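Local coordinates for exopolygalacturonate lyase (Vibrio vulnificus, PDB 5A29), which probably cleaves pectate by beta-elimination as a metal-binding polysaccharide lyase of family 2, at residues A[243-248]-A[348-353]. Residues are numbered along the deposited sequence; the frame is centred on the assembly and turned at random.
With EDO (1,2-ethanediol), chain M.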
loop_
_atom_site.group_PDB
_atom_site.type_symbol
_atom_site.label_atom_id
_atom_site.label_comp_id
_atom_site.label_asym_id
_atom_site.label_seq_id
_atom_site.Cartn_x
_atom_site.Cartn_y
_atom_site.Cartn_z
ATOM N N ALA A 243 -10.994 2.833 5.431
ATOM C CA ALA A 243 -11.339 3.943 6.333
ATOM C C ALA A 243 -12.753 3.793 6.881
ATOM O O ALA A 243 -12.965 3.944 8.078
ATOM C CB ALA A 243 -11.149 5.276 5.671
ATOM N N ALA A 244 -13.685 3.383 6.033
ATOM C CA ALA A 244 -15.122 3.295 6.438
ATOM C C ALA A 244 -15.234 2.179 7.453
ATOM O O ALA A 244 -15.865 2.337 8.495
ATOM C CB ALA A 244 -15.965 2.953 5.236
ATOM N N TYR A 245 -14.511 1.077 7.226
ATOM C CA TYR A 245 -14.612 -0.014 8.181
ATOM C C TYR A 245 -13.901 0.286 9.510
ATOM O O TYR A 245 -14.312 -0.202 10.571
ATOM C CB TYR A 245 -14.079 -1.273 7.574
ATOM C CG TYR A 245 -15.089 -2.100 6.833
ATOM C CD1 TYR A 245 -16.043 -2.849 7.530
ATOM C CD2 TYR A 245 -15.075 -2.163 5.418
ATOM C CE1 TYR A 245 -16.956 -3.672 6.871
ATOM C CE2 TYR A 245 -15.991 -3.004 4.741
ATOM C CZ TYR A 245 -16.910 -3.759 5.474
ATOM O OH TYR A 245 -17.798 -4.628 4.840
ATOM N N GLN A 246 -12.836 1.084 9.457
ATOM C CA GLN A 246 -12.155 1.484 10.722
ATOM C C GLN A 246 -13.029 2.518 11.490
ATOM O O GLN A 246 -13.099 2.503 12.724
ATOM C CB GLN A 246 -10.766 2.109 10.445
ATOM C CG GLN A 246 -9.768 1.097 9.920
ATOM C CD GLN A 246 -9.811 -0.199 10.717
ATOM O OE1 GLN A 246 -9.403 -0.210 11.876
ATOM N NE2 GLN A 246 -10.383 -1.262 10.146
ATOM N N LEU A 247 -13.749 3.340 10.786
ATOM C CA LEU A 247 -14.711 4.216 11.507
ATOM C C LEU A 247 -15.743 3.364 12.272
ATOM O O LEU A 247 -15.987 3.588 13.499
ATOM C CB LEU A 247 -15.339 5.261 10.553
ATOM C CG LEU A 247 -16.510 6.106 11.128
ATOM C CD1 LEU A 247 -16.063 7.017 12.265
ATOM C CD2 LEU A 247 -17.154 6.972 10.027
ATOM N N ASP A 248 -16.314 2.372 11.596
ATOM C CA ASP A 248 -17.284 1.505 12.253
ATOM C C ASP A 248 -16.648 0.812 13.434
ATOM O O ASP A 248 -17.304 0.563 14.443
ATOM C CB ASP A 248 -17.780 0.391 11.303
ATOM C CG ASP A 248 -18.708 -0.616 12.004
ATOM O OD1 ASP A 248 -19.878 -0.276 12.198
ATOM O OD2 ASP A 248 -18.324 -1.760 12.318
ATOM N N GLU A 348 -10.361 -10.720 9.713
ATOM C CA GLU A 348 -9.877 -11.144 11.004
ATOM C C GLU A 348 -10.358 -10.202 12.111
ATOM O O GLU A 348 -10.801 -10.674 13.141
ATOM C CB GLU A 348 -8.343 -11.170 11.059
ATOM C CG GLU A 348 -7.894 -11.900 12.303
ATOM C CD GLU A 348 -6.383 -12.083 12.418
ATOM O OE1 GLU A 348 -5.622 -11.523 11.592
ATOM O OE2 GLU A 348 -5.967 -12.817 13.355
ATOM N N GLN A 349 -10.280 -8.896 11.884
ATOM C CA GLN A 349 -10.662 -7.922 12.885
ATOM C C GLN A 349 -12.164 -8.103 13.246
ATOM O O GLN A 349 -12.548 -8.083 14.418
ATOM C CB GLN A 349 -10.416 -6.550 12.338
ATOM C CG GLN A 349 -10.710 -5.427 13.315
ATOM C CD GLN A 349 -10.491 -4.068 12.691
ATOM O OE1 GLN A 349 -11.092 -3.736 11.651
ATOM N NE2 GLN A 349 -9.621 -3.284 13.283
ATOM N N ARG A 350 -12.981 -8.306 12.228
ATOM C CA ARG A 350 -14.419 -8.337 12.375
ATOM C C ARG A 350 -14.990 -9.716 12.572
ATOM O O ARG A 350 -16.221 -9.869 12.649
ATOM C CB ARG A 350 -15.052 -7.708 11.155
ATOM C CG ARG A 350 -14.689 -6.247 11.001
ATOM C CD ARG A 350 -15.310 -5.684 9.722
ATOM N NE ARG A 350 -16.734 -5.401 9.958
ATOM C CZ ARG A 350 -17.189 -4.346 10.653
ATOM N NH1 ARG A 350 -16.345 -3.468 11.212
ATOM N NH2 ARG A 350 -18.527 -4.180 10.827
ATOM N N ASN A 351 -14.127 -10.716 12.530
ATOM C CA ASN A 351 -14.488 -12.098 12.524
ATOM C C ASN A 351 -15.584 -12.364 11.445
ATOM O O ASN A 351 -16.679 -12.905 11.706
ATOM C CB ASN A 351 -14.881 -12.565 13.938
ATOM C CG ASN A 351 -15.100 -14.042 13.996
ATOM O OD1 ASN A 351 -14.479 -14.805 13.255
ATOM N ND2 ASN A 351 -16.055 -14.454 14.800
ATOM N N ASP A 352 -15.275 -11.943 10.219
ATOM C CA ASP A 352 -16.253 -11.936 9.108
ATOM C C ASP A 352 -15.877 -12.974 8.066
ATOM O O ASP A 352 -14.958 -12.761 7.289
ATOM C CB ASP A 352 -16.301 -10.567 8.444
ATOM C CG ASP A 352 -17.492 -10.423 7.460
ATOM O OD1 ASP A 352 -17.828 -11.397 6.763
ATOM O OD2 ASP A 352 -18.075 -9.323 7.374
ATOM N N ALA A 353 -16.553 -14.114 8.084
ATOM C CA ALA A 353 -16.248 -15.235 7.207
ATOM C C ALA A 353 -16.551 -14.977 5.703
ATOM O O ALA A 353 -15.913 -15.586 4.853
ATOM C CB ALA A 353 -16.972 -16.499 7.676
HETATM C C1 EDO M . -3.388 -9.768 9.758
HETATM O O1 EDO M . -3.414 -8.588 10.576
HETATM C C2 EDO M . -4.699 -9.770 8.927
HETATM O O2 EDO M . -5.258 -11.075 8.553
HETATM O O HOH W 1 -13.616 -2.997 10.863
HETATM O O HOH W 2 -21.238 -2.721 11.894
#
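Arg350 and Asp248 form a salt bridge in which both terminal nitrogens of the guanidinium grip one oxygen. Arg350 NH1 and NH2 each lie 2.8 Å from Asp248 OD2, which sits in the guanidinium plane. The carboxylate is turned 56° from that plane. Arg350 NH2 reaches OD2 from above the carboxylate plane, while NH1 comes in on the anti side. Water 2 donates to Asp248 OD1 and accepts a weak bond from Arg350 NH2. The side chain of Arg350 bends at chi3 (79°), which lays its guanidinium against Tyr245. Tyr245 CD1 sits over one guanidinium face, offset toward the rim, and Tyr245 CE1 comes within 3.5 Å of Arg350 NE.

The second polar link is a pair of amides, nearly coplanar. Gln246 NE2 donates to Gln349 OE1 at 3.0 Å, on a lone pair and almost straight (169°). The return bond from Gln349 NE2 to Gln246 OE1 is weak at 3.4 Å. The opposed pair is consistent with the modelled sense of both amides. Water 1 joins both groups: it donates to Tyr245 O and Gln349 OE1 and accepts from Arg350 NH1.

Just past helix 331-349, Asn351 closes the last turn in a Schellman motif, and Asp352 caps helix 353-370. The salt bridge and amide pair join this junction to helix 234-250, whose Tyr245 also packs on helix 259-272 and Gln246 on helix 162-168.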